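Local coordinates for protein pyrrolidone-carboxylate peptidase (Pyrococcus furiosus, PDB 1X10) that removes pyroglutamyl (5-oxoproline) residues from the N termini of peptides as a homotetrameric thiol peptidase of the C15 family, at residues A[14-19]-A[170-175]; A[43-48]-A[138-143]; A[109-114]-A[149-154]; A[122-127]-A[196-201]. The protein carries 3 engineered substitutions. One frame throughout, in Å; residues are numbered along the deposited sequence.

Contact 1 of 4, residues A[14-19]-A[170-175]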
loop_
_atom_site.group_PDB
_atom_site.type_symbol
_atom_site.label_atom_id
_atom_site.label_comp_id
_atom_site.label_asym_id
_atom_site.label_seq_id
_atom_site.Cartn_x
_atom_site.Cartn_y
_atom_site.Cartn_z
ATOM N N GLU A 14 -3.077 -17.065 12.641
ATOM C CA GLU A 14 -3.999 -17.473 11.586
ATOM C C GLU A 14 -4.591 -18.834 11.912
ATOM O O GLU A 14 -3.913 -19.692 12.471
ATOM C CB GLU A 14 -3.280 -17.555 10.237
ATOM C CG GLU A 14 -2.917 -16.215 9.626
ATOM C CD GLU A 14 -4.120 -15.305 9.454
ATOM O OE1 GLU A 14 -5.202 -15.794 9.060
ATOM O OE2 GLU A 14 -3.981 -14.092 9.703
ATOM N N LYS A 15 -5.858 -19.031 11.573
ATOM C CA LYS A 15 -6.492 -20.316 11.828
ATOM C C LYS A 15 -6.091 -21.313 10.753
ATOM O O LYS A 15 -6.090 -22.519 10.988
ATOM C CB LYS A 15 -8.014 -20.167 11.881
ATOM C CG LYS A 15 -8.523 -19.770 13.260
ATOM C CD LYS A 15 -7.899 -18.464 13.733
ATOM C CE LYS A 15 -7.680 -18.460 15.243
ATOM N NZ LYS A 15 -6.640 -19.456 15.650
ATOM N N ILE A 16 -5.735 -20.807 9.577
ATOM C CA ILE A 16 -5.326 -21.678 8.484
ATOM C C ILE A 16 -4.126 -21.147 7.711
ATOM O O ILE A 16 -3.747 -19.980 7.822
ATOM C CB ILE A 16 -6.458 -21.882 7.452
ATOM C CG1 ILE A 16 -6.662 -20.593 6.655
ATOM C CG2 ILE A 16 -7.752 -22.287 8.157
ATOM C CD1 ILE A 16 -7.604 -20.736 5.477
ATOM N N ASN A 17 -3.535 -22.043 6.931
ATOM C CA ASN A 17 -2.415 -21.727 6.065
ATOM C C ASN A 17 -2.797 -22.458 4.786
ATOM O O ASN A 17 -2.803 -23.686 4.743
ATOM C CB ASN A 17 -1.101 -22.288 6.617
ATOM C CG ASN A 17 0.098 -21.828 5.811
ATOM O OD1 ASN A 17 0.034 -21.755 4.589
ATOM N ND2 ASN A 17 1.194 -21.516 6.494
ATOM N N PRO A 18 -3.133 -21.711 3.729
ATOM C CA PRO A 18 -3.518 -22.349 2.469
ATOM C C PRO A 18 -2.489 -23.320 1.886
ATOM O O PRO A 18 -2.855 -24.236 1.146
ATOM C CB PRO A 18 -3.801 -21.158 1.551
ATOM C CG PRO A 18 -2.884 -20.104 2.070
ATOM C CD PRO A 18 -3.046 -20.247 3.571
ATOM N N THR A 19 -1.214 -23.137 2.219
ATOM C CA THR A 19 -0.186 -24.028 1.678
ATOM C C THR A 19 -0.257 -25.424 2.293
ATOM O O THR A 19 0.229 -26.391 1.712
ATOM C CB THR A 19 1.240 -23.434 1.846
ATOM O OG1 THR A 19 1.589 -23.358 3.232
ATOM C CG2 THR A 19 1.296 -22.043 1.233
ATOM N N ILE A 170 -5.745 -16.388 1.118
ATOM C CA ILE A 170 -6.887 -16.746 0.285
ATOM C C ILE A 170 -7.995 -15.875 0.897
ATOM O O ILE A 170 -7.908 -15.503 2.072
ATOM C CB ILE A 170 -7.256 -18.250 0.352
ATOM C CG1 ILE A 170 -7.467 -18.706 1.793
ATOM C CG2 ILE A 170 -6.170 -19.068 -0.329
ATOM C CD1 ILE A 170 -7.953 -20.149 1.891
ATOM N N PRO A 171 -9.030 -15.522 0.113
ATOM C CA PRO A 171 -10.148 -14.677 0.562
ATOM C C PRO A 171 -10.720 -14.868 1.966
ATOM O O PRO A 171 -10.894 -13.894 2.699
ATOM C CB PRO A 171 -11.198 -14.891 -0.527
ATOM C CG PRO A 171 -10.342 -15.045 -1.757
ATOM C CD PRO A 171 -9.261 -15.994 -1.266
ATOM N N GLU A 172 -11.018 -16.104 2.349
ATOM C CA GLU A 172 -11.592 -16.345 3.671
ATOM C C GLU A 172 -10.716 -15.859 4.823
ATOM O O GLU A 172 -11.218 -15.599 5.917
ATOM C CB GLU A 172 -11.907 -17.828 3.857
ATOM C CG GLU A 172 -10.728 -18.750 3.643
ATOM C CD GLU A 172 -11.137 -20.207 3.641
ATOM O OE1 GLU A 172 -11.218 -20.812 4.735
ATOM O OE2 GLU A 172 -11.394 -20.742 2.540
ATOM N N GLN A 173 -9.416 -15.727 4.578
ATOM C CA GLN A 173 -8.499 -15.269 5.619
ATOM C C GLN A 173 -8.578 -13.755 5.828
ATOM O O GLN A 173 -8.079 -13.235 6.825
ATOM C CB GLN A 173 -7.059 -15.645 5.262
ATOM C CG GLN A 173 -6.771 -17.139 5.276
ATOM C CD GLN A 173 -5.309 -17.438 5.011
ATOM O OE1 GLN A 173 -4.828 -17.287 3.887
ATOM N NE2 GLN A 173 -4.587 -17.849 6.052
ATOM N N ILE A 174 -9.201 -13.058 4.883
ATOM C CA ILE A 174 -9.318 -11.603 4.951
ATOM C C ILE A 174 -10.485 -11.125 5.821
ATOM O O ILE A 174 -10.436 -10.038 6.406
ATOM C CB ILE A 174 -9.500 -10.999 3.532
ATOM C CG1 ILE A 174 -8.386 -11.491 2.602
ATOM C CG2 ILE A 174 -9.503 -9.477 3.604
ATOM C CD1 ILE A 174 -6.987 -11.152 3.066
ATOM N N ILE A 175 -11.526 -11.942 5.909
ATOM C CA ILE A 175 -12.721 -11.585 6.665
ATOM C C ILE A 175 -12.501 -10.899 8.018
ATOM O O ILE A 175 -12.974 -9.780 8.221
ATOM C CB ILE A 175 -13.634 -12.814 6.868
ATOM C CG1 ILE A 175 -13.916 -13.484 5.520
ATOM C CG2 ILE A 175 -14.950 -12.385 7.515
ATOM C CD1 ILE A 175 -14.412 -12.530 4.439
HETATM O O HOH W 1 -6.251 -17.980 8.689
#

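Contact 2 of 4, residues A[43-48]-A[138-143]. Engineered in segment 138-143: Ser142 (natural residue Cys).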
loop_
_atom_site.group_PDB
_atom_site.type_symbol
_atom_site.label_atom_id
_atom_site.label_comp_id
_atom_site.label_asym_id
_atom_site.label_seq_id
_atom_site.Cartn_x
_atom_site.Cartn_y
_atom_site.Cartn_z
ATOM N N VAL A 43 5.944 -24.642 11.517
ATOM C CA VAL A 43 6.519 -23.304 11.442
ATOM C C VAL A 43 7.303 -23.149 12.745
ATOM O O VAL A 43 6.945 -22.373 13.633
ATOM C CB VAL A 43 5.420 -22.222 11.332
ATOM C CG1 VAL A 43 6.053 -20.835 11.247
ATOM C CG2 VAL A 43 4.574 -22.471 10.080
ATOM N N VAL A 44 8.387 -23.915 12.833
ATOM C CA VAL A 44 9.234 -23.948 14.016
ATOM C C VAL A 44 10.688 -24.151 13.611
ATOM O O VAL A 44 11.011 -25.119 12.932
ATOM C CB VAL A 44 8.829 -25.130 14.926
ATOM C CG1 VAL A 44 9.724 -25.168 16.168
ATOM C CG2 VAL A 44 7.350 -25.019 15.300
ATOM N N PHE A 45 11.565 -23.243 14.024
ATOM C CA PHE A 45 12.974 -23.385 13.688
ATOM C C PHE A 45 13.512 -24.654 14.349
ATOM O O PHE A 45 13.107 -25.002 15.456
ATOM C CB PHE A 45 13.774 -22.175 14.174
ATOM C CG PHE A 45 13.440 -20.897 13.457
ATOM C CD1 PHE A 45 12.686 -19.906 14.080
ATOM C CD2 PHE A 45 13.892 -20.680 12.160
ATOM C CE1 PHE A 45 12.391 -18.711 13.418
ATOM C CE2 PHE A 45 13.606 -19.494 11.489
ATOM C CZ PHE A 45 12.853 -18.504 12.121
ATOM N N GLY A 46 14.431 -25.332 13.667
ATOM C CA GLY A 46 14.994 -26.560 14.202
ATOM C C GLY A 46 14.142 -27.750 13.800
ATOM O O GLY A 46 14.552 -28.570 12.978
ATOM N N LYS A 47 12.948 -27.837 14.375
ATOM C CA LYS A 47 12.031 -28.924 14.073
ATOM C C LYS A 47 11.753 -28.994 12.571
ATOM O O LYS A 47 11.725 -30.081 11.988
ATOM C CB LYS A 47 10.723 -28.727 14.840
ATOM C CG LYS A 47 9.769 -29.904 14.768
ATOM C CD LYS A 47 8.648 -29.753 15.792
ATOM C CE LYS A 47 9.205 -29.680 17.217
ATOM N NZ LYS A 47 8.139 -29.545 18.255
ATOM N N ALA A 48 11.556 -27.833 11.950
ATOM C CA ALA A 48 11.289 -27.775 10.518
ATOM C C ALA A 48 12.464 -28.368 9.747
ATOM O O ALA A 48 12.277 -29.053 8.741
ATOM C CB ALA A 48 11.048 -26.336 10.086
ATOM N N GLY A 138 12.131 -13.379 2.700
ATOM C CA GLY A 138 12.074 -13.025 4.107
ATOM C C GLY A 138 13.205 -13.747 4.821
ATOM O O GLY A 138 14.042 -14.380 4.170
ATOM N N LEU A 139 13.242 -13.657 6.149
ATOM C CA LEU A 139 14.281 -14.320 6.940
ATOM C C LEU A 139 13.624 -15.110 8.070
ATOM O O LEU A 139 14.182 -15.252 9.167
ATOM C CB LEU A 139 15.259 -13.283 7.515
ATOM C CG LEU A 139 16.068 -12.493 6.479
ATOM C CD1 LEU A 139 16.975 -11.463 7.157
ATOM C CD2 LEU A 139 16.894 -13.469 5.684
ATOM N N TYR A 140 12.434 -15.627 7.776
ATOM C CA TYR A 140 11.643 -16.404 8.718
ATOM C C TYR A 140 11.702 -17.876 8.285
ATOM O O TYR A 140 12.717 -18.322 7.761
ATOM C CB TYR A 140 10.207 -15.862 8.725
ATOM C CG TYR A 140 9.291 -16.367 9.825
ATOM C CD1 TYR A 140 9.668 -16.309 11.168
ATOM C CD2 TYR A 140 8.011 -16.843 9.522
ATOM C CE1 TYR A 140 8.792 -16.706 12.183
ATOM C CE2 TYR A 140 7.127 -17.246 10.530
ATOM C CZ TYR A 140 7.524 -17.172 11.854
ATOM O OH TYR A 140 6.654 -17.563 12.846
ATOM N N LEU A 141 10.630 -18.637 8.478
ATOM C CA LEU A 141 10.682 -20.049 8.110
ATOM C C LEU A 141 10.678 -20.396 6.626
ATOM O O LEU A 141 11.253 -21.408 6.239
ATOM C CB LEU A 141 9.585 -20.822 8.841
ATOM C CG LEU A 141 10.186 -21.221 10.196
ATOM C CD1 LEU A 141 9.201 -21.042 11.307
ATOM C CD2 LEU A 141 10.708 -22.643 10.115
ATOM N N SER A 142 10.051 -19.574 5.791
ATOM C CA SER A 142 10.042 -19.866 4.360
ATOM C C SER A 142 11.471 -19.853 3.825
ATOM O O SER A 142 11.889 -20.788 3.146
ATOM C CB SER A 142 9.193 -18.842 3.606
ATOM O OG SER A 142 7.823 -18.993 3.945
ATOM N N ASN A 143 12.217 -18.796 4.141
ATOM C CA ASN A 143 13.601 -18.671 3.692
ATOM C C ASN A 143 14.466 -19.779 4.292
ATOM O O ASN A 143 15.370 -20.305 3.643
ATOM C CB ASN A 143 14.165 -17.309 4.105
ATOM C CG ASN A 143 15.625 -17.159 3.762
ATOM O OD1 ASN A 143 15.990 -16.968 2.602
ATOM N ND2 ASN A 143 16.482 -17.256 4.780
#

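Contact 3 of 4, residues A[109-114]-A[149-154]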
loop_
_atom_site.group_PDB
_atom_site.type_symbol
_atom_site.label_atom_id
_atom_site.label_comp_id
_atom_site.label_asym_id
_atom_site.label_seq_id
_atom_site.Cartn_x
_atom_site.Cartn_y
_atom_site.Cartn_z
ATOM N N THR A 109 26.703 -17.575 1.656
ATOM C CA THR A 109 25.802 -16.518 2.081
ATOM C C THR A 109 24.424 -16.679 1.441
ATOM O O THR A 109 23.414 -16.315 2.038
ATOM C CB THR A 109 26.393 -15.143 1.723
ATOM O OG1 THR A 109 27.582 -14.941 2.496
ATOM C CG2 THR A 109 25.405 -14.021 2.010
ATOM N N ALA A 110 24.381 -17.236 0.235
ATOM C CA ALA A 110 23.105 -17.423 -0.447
ATOM C C ALA A 110 23.169 -18.445 -1.573
ATOM O O ALA A 110 24.249 -18.796 -2.049
ATOM C CB ALA A 110 22.609 -16.088 -1.000
ATOM N N TYR A 111 21.992 -18.922 -1.973
ATOM C CA TYR A 111 21.841 -19.871 -3.073
ATOM C C TYR A 111 20.716 -19.372 -3.968
ATOM O O TYR A 111 19.661 -18.958 -3.479
ATOM C CB TYR A 111 21.432 -21.268 -2.585
ATOM C CG TYR A 111 22.513 -22.092 -1.932
ATOM C CD1 TYR A 111 22.516 -22.300 -0.551
ATOM C CD2 TYR A 111 23.508 -22.702 -2.695
ATOM C CE1 TYR A 111 23.476 -23.101 0.054
ATOM C CE2 TYR A 111 24.480 -23.506 -2.100
ATOM C CZ TYR A 111 24.450 -23.700 -0.721
ATOM O OH TYR A 111 25.381 -24.502 -0.121
ATOM N N PHE A 112 20.933 -19.418 -5.276
ATOM C CA PHE A 112 19.890 -19.030 -6.218
ATOM C C PHE A 112 18.980 -20.245 -6.371
ATOM O O PHE A 112 19.450 -21.386 -6.296
ATOM C CB PHE A 112 20.484 -18.711 -7.591
ATOM C CG PHE A 112 21.090 -17.347 -7.695
ATOM C CD1 PHE A 112 22.351 -17.179 -8.260
ATOM C CD2 PHE A 112 20.388 -16.224 -7.266
ATOM C CE1 PHE A 112 22.909 -15.911 -8.399
ATOM C CE2 PHE A 112 20.940 -14.944 -7.402
ATOM C CZ PHE A 112 22.203 -14.792 -7.971
ATOM N N SER A 113 17.689 -20.006 -6.577
ATOM C CA SER A 113 16.743 -21.100 -6.786
ATOM C C SER A 113 17.169 -21.797 -8.067
ATOM O O SER A 113 17.663 -21.146 -8.988
ATOM C CB SER A 113 15.320 -20.555 -6.962
ATOM O OG SER A 113 14.430 -21.575 -7.399
ATOM N N THR A 114 17.000 -23.112 -8.128
ATOM C CA THR A 114 17.369 -23.837 -9.328
ATOM C C THR A 114 16.133 -24.246 -10.130
ATOM O O THR A 114 16.210 -25.062 -11.042
ATOM C CB THR A 114 18.241 -25.078 -9.003
ATOM O OG1 THR A 114 17.666 -25.805 -7.917
ATOM C CG2 THR A 114 19.655 -24.642 -8.632
ATOM N N SER A 149 16.964 -26.534 1.717
ATOM C CA SER A 149 16.701 -27.405 0.575
ATOM C C SER A 149 17.780 -27.212 -0.488
ATOM O O SER A 149 18.335 -28.185 -1.019
ATOM C CB SER A 149 15.315 -27.109 -0.010
ATOM O OG SER A 149 14.974 -28.046 -1.019
ATOM N N LEU A 150 18.093 -25.957 -0.792
ATOM C CA LEU A 150 19.113 -25.663 -1.792
ATOM C C LEU A 150 20.501 -26.111 -1.328
ATOM O O LEU A 150 21.319 -26.547 -2.141
ATOM C CB LEU A 150 19.112 -24.167 -2.125
ATOM C CG LEU A 150 17.943 -23.743 -3.015
ATOM C CD1 LEU A 150 17.788 -22.234 -3.003
ATOM C CD2 LEU A 150 18.170 -24.266 -4.427
ATOM N N HIS A 151 20.758 -26.009 -0.027
ATOM C CA HIS A 151 22.042 -26.433 0.538
ATOM C C HIS A 151 22.146 -27.955 0.433
ATOM O O HIS A 151 23.221 -28.509 0.173
ATOM C CB HIS A 151 22.139 -26.008 2.007
ATOM C CG HIS A 151 23.442 -26.365 2.660
ATOM N ND1 HIS A 151 24.647 -25.836 2.253
ATOM C CD2 HIS A 151 23.724 -27.191 3.696
ATOM C CE1 HIS A 151 25.616 -26.319 3.011
ATOM N NE2 HIS A 151 25.082 -27.144 3.894
ATOM N N HIS A 152 21.017 -28.626 0.633
ATOM C CA HIS A 152 20.958 -30.083 0.549
ATOM C C HIS A 152 21.300 -30.509 -0.878
ATOM O O HIS A 152 22.024 -31.484 -1.106
ATOM C CB HIS A 152 19.552 -30.562 0.902
ATOM C CG HIS A 152 19.454 -32.039 1.118
ATOM N ND1 HIS A 152 19.572 -32.619 2.362
ATOM C CD2 HIS A 152 19.270 -33.057 0.245
ATOM C CE1 HIS A 152 19.460 -33.931 2.248
ATOM N NE2 HIS A 152 19.277 -34.223 0.973
ATOM N N SER A 153 20.770 -29.763 -1.841
ATOM C CA SER A 153 21.011 -30.036 -3.248
ATOM C C SER A 153 22.493 -29.867 -3.581
ATOM O O SER A 153 23.099 -30.717 -4.237
ATOM C CB SER A 153 20.173 -29.088 -4.115
ATOM O OG SER A 153 20.444 -29.273 -5.495
ATOM N N ALA A 154 23.075 -28.767 -3.116
ATOM C CA ALA A 154 24.482 -28.482 -3.375
ATOM C C ALA A 154 25.412 -29.469 -2.682
ATOM O O ALA A 154 26.478 -29.796 -3.201
ATOM C CB ALA A 154 24.811 -27.059 -2.927
HETATM O O HOH W 2 19.600 -26.926 -6.520
#

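Contact 4 of 4, residues A[122-127]-A[196-201]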
loop_
_atom_site.group_PDB
_atom_site.type_symbol
_atom_site.label_atom_id
_atom_site.label_comp_id
_atom_site.label_asym_id
_atom_site.label_seq_id
_atom_site.Cartn_x
_atom_site.Cartn_y
_atom_site.Cartn_z
ATOM N N LYS A 122 6.370 -17.152 -16.789
ATOM C CA LYS A 122 5.811 -16.997 -18.122
ATOM C C LYS A 122 4.579 -17.879 -18.329
ATOM O O LYS A 122 3.570 -17.432 -18.864
ATOM C CB LYS A 122 6.884 -17.318 -19.165
ATOM C CG LYS A 122 6.489 -17.017 -20.603
ATOM C CD LYS A 122 5.546 -18.062 -21.163
ATOM C CE LYS A 122 6.238 -19.411 -21.350
ATOM N NZ LYS A 122 5.309 -20.452 -21.885
ATOM N N LYS A 123 4.660 -19.135 -17.904
ATOM C CA LYS A 123 3.534 -20.049 -18.062
ATOM C C LYS A 123 2.345 -19.612 -17.204
ATOM O O LYS A 123 1.192 -19.684 -17.635
ATOM C CB LYS A 123 3.946 -21.475 -17.692
ATOM C CG LYS A 123 2.941 -22.527 -18.113
ATOM C CD LYS A 123 2.767 -22.517 -19.627
ATOM C CE LYS A 123 1.749 -23.552 -20.081
ATOM N NZ LYS A 123 2.191 -24.933 -19.756
ATOM N N LEU A 124 2.623 -19.164 -15.983
ATOM C CA LEU A 124 1.553 -18.708 -15.104
ATOM C C LEU A 124 0.816 -17.553 -15.778
ATOM O O LEU A 124 -0.414 -17.517 -15.791
ATOM C CB LEU A 124 2.124 -18.266 -13.747
ATOM C CG LEU A 124 2.669 -19.415 -12.882
ATOM C CD1 LEU A 124 3.307 -18.859 -11.617
ATOM C CD2 LEU A 124 1.532 -20.374 -12.536
ATOM N N HIS A 125 1.573 -16.620 -16.353
ATOM C CA HIS A 125 0.980 -15.475 -17.042
ATOM C C HIS A 125 0.094 -15.927 -18.206
ATOM O O HIS A 125 -0.966 -15.355 -18.452
ATOM C CB HIS A 125 2.075 -14.539 -17.552
ATOM C CG HIS A 125 2.790 -13.798 -16.465
ATOM N ND1 HIS A 125 3.776 -12.870 -16.721
ATOM C CD2 HIS A 125 2.644 -13.827 -15.119
ATOM C CE1 HIS A 125 4.204 -12.356 -15.582
ATOM N NE2 HIS A 125 3.533 -12.920 -14.593
ATOM N N GLU A 126 0.536 -16.956 -18.920
ATOM C CA GLU A 126 -0.240 -17.478 -20.039
ATOM C C GLU A 126 -1.533 -18.103 -19.533
ATOM O O GLU A 126 -2.518 -18.181 -20.263
ATOM C CB GLU A 126 0.579 -18.509 -20.811
ATOM C CG GLU A 126 1.752 -17.892 -21.553
ATOM C CD GLU A 126 2.622 -18.917 -22.248
ATOM O OE1 GLU A 126 3.548 -18.501 -22.972
ATOM O OE2 GLU A 126 2.388 -20.134 -22.073
ATOM N N ARG A 127 -1.518 -18.547 -18.278
ATOM C CA ARG A 127 -2.688 -19.151 -17.653
ATOM C C ARG A 127 -3.564 -18.078 -17.005
ATOM O O ARG A 127 -4.587 -18.391 -16.400
ATOM C CB ARG A 127 -2.262 -20.158 -16.583
ATOM C CG ARG A 127 -1.694 -21.464 -17.114
ATOM C CD ARG A 127 -2.785 -22.319 -17.745
ATOM N NE ARG A 127 -2.674 -23.716 -17.335
ATOM C CZ ARG A 127 -1.656 -24.513 -17.648
ATOM N NH1 ARG A 127 -0.652 -24.056 -18.383
ATOM N NH2 ARG A 127 -1.638 -25.770 -17.222
ATOM N N VAL A 196 0.866 -23.749 -8.270
ATOM C CA VAL A 196 1.860 -24.719 -7.824
ATOM C C VAL A 196 1.917 -25.903 -8.795
ATOM O O VAL A 196 2.994 -26.406 -9.102
ATOM C CB VAL A 196 1.546 -25.226 -6.388
ATOM C CG1 VAL A 196 2.550 -26.302 -5.974
ATOM C CG2 VAL A 196 1.606 -24.062 -5.408
ATOM N N LYS A 197 0.757 -26.343 -9.281
ATOM C CA LYS A 197 0.714 -27.454 -10.227
ATOM C C LYS A 197 1.468 -27.055 -11.493
ATOM O O LYS A 197 2.227 -27.845 -12.053
ATOM C CB LYS A 197 -0.730 -27.815 -10.591
ATOM C CG LYS A 197 -1.510 -28.506 -9.487
ATOM C CD LYS A 197 -2.892 -28.931 -9.979
ATOM C CE LYS A 197 -3.722 -29.526 -8.845
ATOM N NZ LYS A 197 -5.121 -29.847 -9.262
ATOM N N VAL A 198 1.253 -25.824 -11.943
ATOM C CA VAL A 198 1.930 -25.332 -13.135
ATOM C C VAL A 198 3.446 -25.303 -12.941
ATOM O O VAL A 198 4.199 -25.691 -13.833
ATOM C CB VAL A 198 1.447 -23.922 -13.509
ATOM C CG1 VAL A 198 2.322 -23.350 -14.621
ATOM C CG2 VAL A 198 -0.017 -23.981 -13.958
ATOM N N ALA A 199 3.890 -24.846 -11.773
ATOM C CA ALA A 199 5.317 -24.782 -11.475
ATOM C C ALA A 199 5.933 -26.176 -11.560
ATOM O O ALA A 199 7.036 -26.351 -12.088
ATOM C CB ALA A 199 5.538 -24.196 -10.076
ATOM N N ILE A 200 5.225 -27.165 -11.027
ATOM C CA ILE A 200 5.710 -28.544 -11.052
ATOM C C ILE A 200 5.839 -29.032 -12.499
ATOM O O ILE A 200 6.857 -29.607 -12.889
ATOM C CB ILE A 200 4.747 -29.487 -10.282
ATOM C CG1 ILE A 200 4.698 -29.091 -8.805
ATOM C CG2 ILE A 200 5.208 -30.930 -10.428
ATOM C CD1 ILE A 200 3.641 -29.823 -8.010
ATOM N N GLU A 201 4.801 -28.793 -13.291
ATOM C CA GLU A 201 4.789 -29.197 -14.692
ATOM C C GLU A 201 5.952 -28.576 -15.459
ATOM O O GLU A 201 6.656 -29.263 -16.207
ATOM C CB GLU A 201 3.466 -28.786 -15.344
ATOM C CG GLU A 201 2.250 -29.442 -14.715
ATOM C CD GLU A 201 0.934 -28.857 -15.204
ATOM O OE1 GLU A 201 -0.121 -29.339 -14.746
ATOM O OE2 GLU A 201 0.947 -27.918 -16.035
HETATM O O HOH W 3 2.241 -26.112 -17.463
#

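Contact 1 of 4, residues A[14-19]-A[170-175]
Glu14, Ile16 and Gln173 jointly grip one water molecule. The water donates to Glu14 OE1 (2.5 Å) and accepts from the backbone Ile16 N (3.0 Å) and from Gln173 NE2 (3.1 Å). The Glu14 carboxylate and Gln173 amide stand 89° apart, their side chains crossing at about a right angle, and the water mediates between them; Glu14 OE2 forms a salt bridge with Lys177. The other end of the amide is held within its own segment, where Ile170 N donates to Gln173 OE1 (3.1 Å), in the carbonyl plane and on a lone pair. Gln173 NE2 also lies 2.9 Å from Ile16 O, at too poor an angle for a hydrogen bond. With CG1 set between the backbone N and the carbonyl carbon (chi1 72°), Ile16 lies with that atom 3.5 Å from Gln173 NE2, while Ile16 CD1 meets Ile170 CD1 at 3.7 Å. Pro18 CB packs on Ile170 CG2 at 3.7 Å, the two residues running alongside in opposing senses. Asn17 OD1 accepts from Thr19 N and, on the same face, from Thr19 OG1. Helix 18-26, begun by this N-cap, thus meets through Pro18 the loop following strand 161-167, which carries the active-site His166.

Contact 2 of 4, residues A[43-48]-A[138-143]
Leu141 lies over one face of the Phe45 ring, and Tyr140 meets the same ring obliquely. The leucine CG is 4.2 Å from the centroid of the Phe45 ring and only 17° off its normal, which is the evidence for a CH-pi contact. The planes of Phe45 and Tyr140 are 84° apart with centroids separated by 5.9 Å, and the closest atoms are Phe45 CZ and Tyr140 CD1 at 4.0 Å. Tyr140 carries CG anti to its backbone N (chi1 -169°), which starts its ring off toward segment 43-48. On the far side of that ring from CD1, Tyr140 CE2 lies 3.8 Å from Val43 CG1, the two side chains crossing at about a right angle. One leucine methyl, Leu141 CD2, touches Ala48 CB at 3.7 Å, at the start of helix 47-59. The position of Leu141 CD1 is doubtful, because it sits too close to Val43. Beyond the two segments, Tyr140 OH hydrogen-bonds to Pro91 O, and Phe45 makes an edge-to-face pair with Tyr144. Tyr140 occupies the N-cap position of helix 141-156, two residues before the engineered Ser142, which replaces the active-site cysteine and hydrogen-bonds through OG to His166 NE2. Between the segments themselves the contact is buried and apolar, so it depends on shape and ring orientation rather than on directional bonds, at the helix end that presents the nucleophile position.

Contact 3 of 4, residues A[109-114]-A[149-154]
Tyr111 lies against the 149-154 part of helix 141-156 on the tight side of this contact, while Thr114 and Ser153 face each other through water on the loose side. Strand 110-112 and this part of the helix run at 81° to each other, their axes 8.9 Å apart at closest approach. On the tight side, Tyr111 CB meets Leu150 CB at 3.7 Å, and the buried leucine sets its CD2 3.7 Å from Phe112 O. The helix backbone covers one face of the tyrosine ring, with Leu150 O over its centre, and Ala154 CB comes within 3.7 Å of Tyr111 CE2. His151 ND1 takes part in a 2.8 Å hydrogen bond with Tyr111 OH, which lies at the imidazole edge, near the ring plane. The rings meet rim to rim, their planes 52° apart. On the solvent side, one water bridges Thr114 OG1 (2.6 Å) and Ser153 OG (2.7 Å), donating to the latter. Both hydroxyls have further partners, Ser162 N for Thr114 and Pro159 O for Ser153. Ala110, next to Tyr111, packs on Ala110 of a neighbouring subunit. Either Tyr111 OH or His151 ND1 could be the donor in the single direct polar bond between the segments, and that bond would probably respond to the protonation of the imidazole.

Contact 4 of 4, residues A[122-127]-A[196-201]
Val198 packs against Lys123, Leu124 and Arg127 where two helices, 117-126 and 189-206, lie beside each other in a layer of the alpha/beta/alpha sandwich; on its other side helix 189-206 turns Val196 and Ile200 toward strand 2-8. Of the apolar contacts, Val198 CG1, anti to the backbone N (chi1 171°), approaches Lys123 CG at 3.6 Å. Leu124 CD2 reaches Val198 CB at 3.7 Å, the two side chains crossing at a slant. The second valine methyl, Val198 CG2, sits over the centre of the Arg127 guanidinium, 4.0 Å above its plane, where valine and arginine meet tip to tip. Thus the methyl covers one face of the cation. The charged contact comes next: Arg127 NH2 and Glu201 OE2 form a salt bridge at 3.6 Å, too long for a hydrogen bond, with guanidinium and carboxylate planes 35° apart. Arg127 NH2 has a second, long and weak ion pair with Glu194. The third kind is solvent-mediated. Lys123 NZ and Glu201 OE2 stand 4.9 Å apart and meet through one water, so two positive groups act on a single carboxylate oxygen, one directly and one through water, and would probably stabilise its charge. That water accepts from Lys123 NZ at 2.6 Å and donates to Glu201 OE2 at 2.6 Å.

Overall arrangement
From the N terminus, strand 2-8 leads to segment 14-19, and contact 1 closes the longest loop at 170-175, tying the start of helix 18-26 to the loop after strand 161-167. Contacts 2 and 3 are nested inside it. Contact 2 joins the starts of helices 47-59 and 141-156; contact 3 opens at 109-114, within that loop, and closes at 149-154, beyond it, so the two cross while sharing helix 141-156, their centres about 15 Å apart. Contact 4 opens at 122-127, inside all three loops, and closes only at 196-201, thereby crossing each. It ties the last helix to helix 117-126, which follows strand 110-112, on the opposite side of the chain's centre from contact 2.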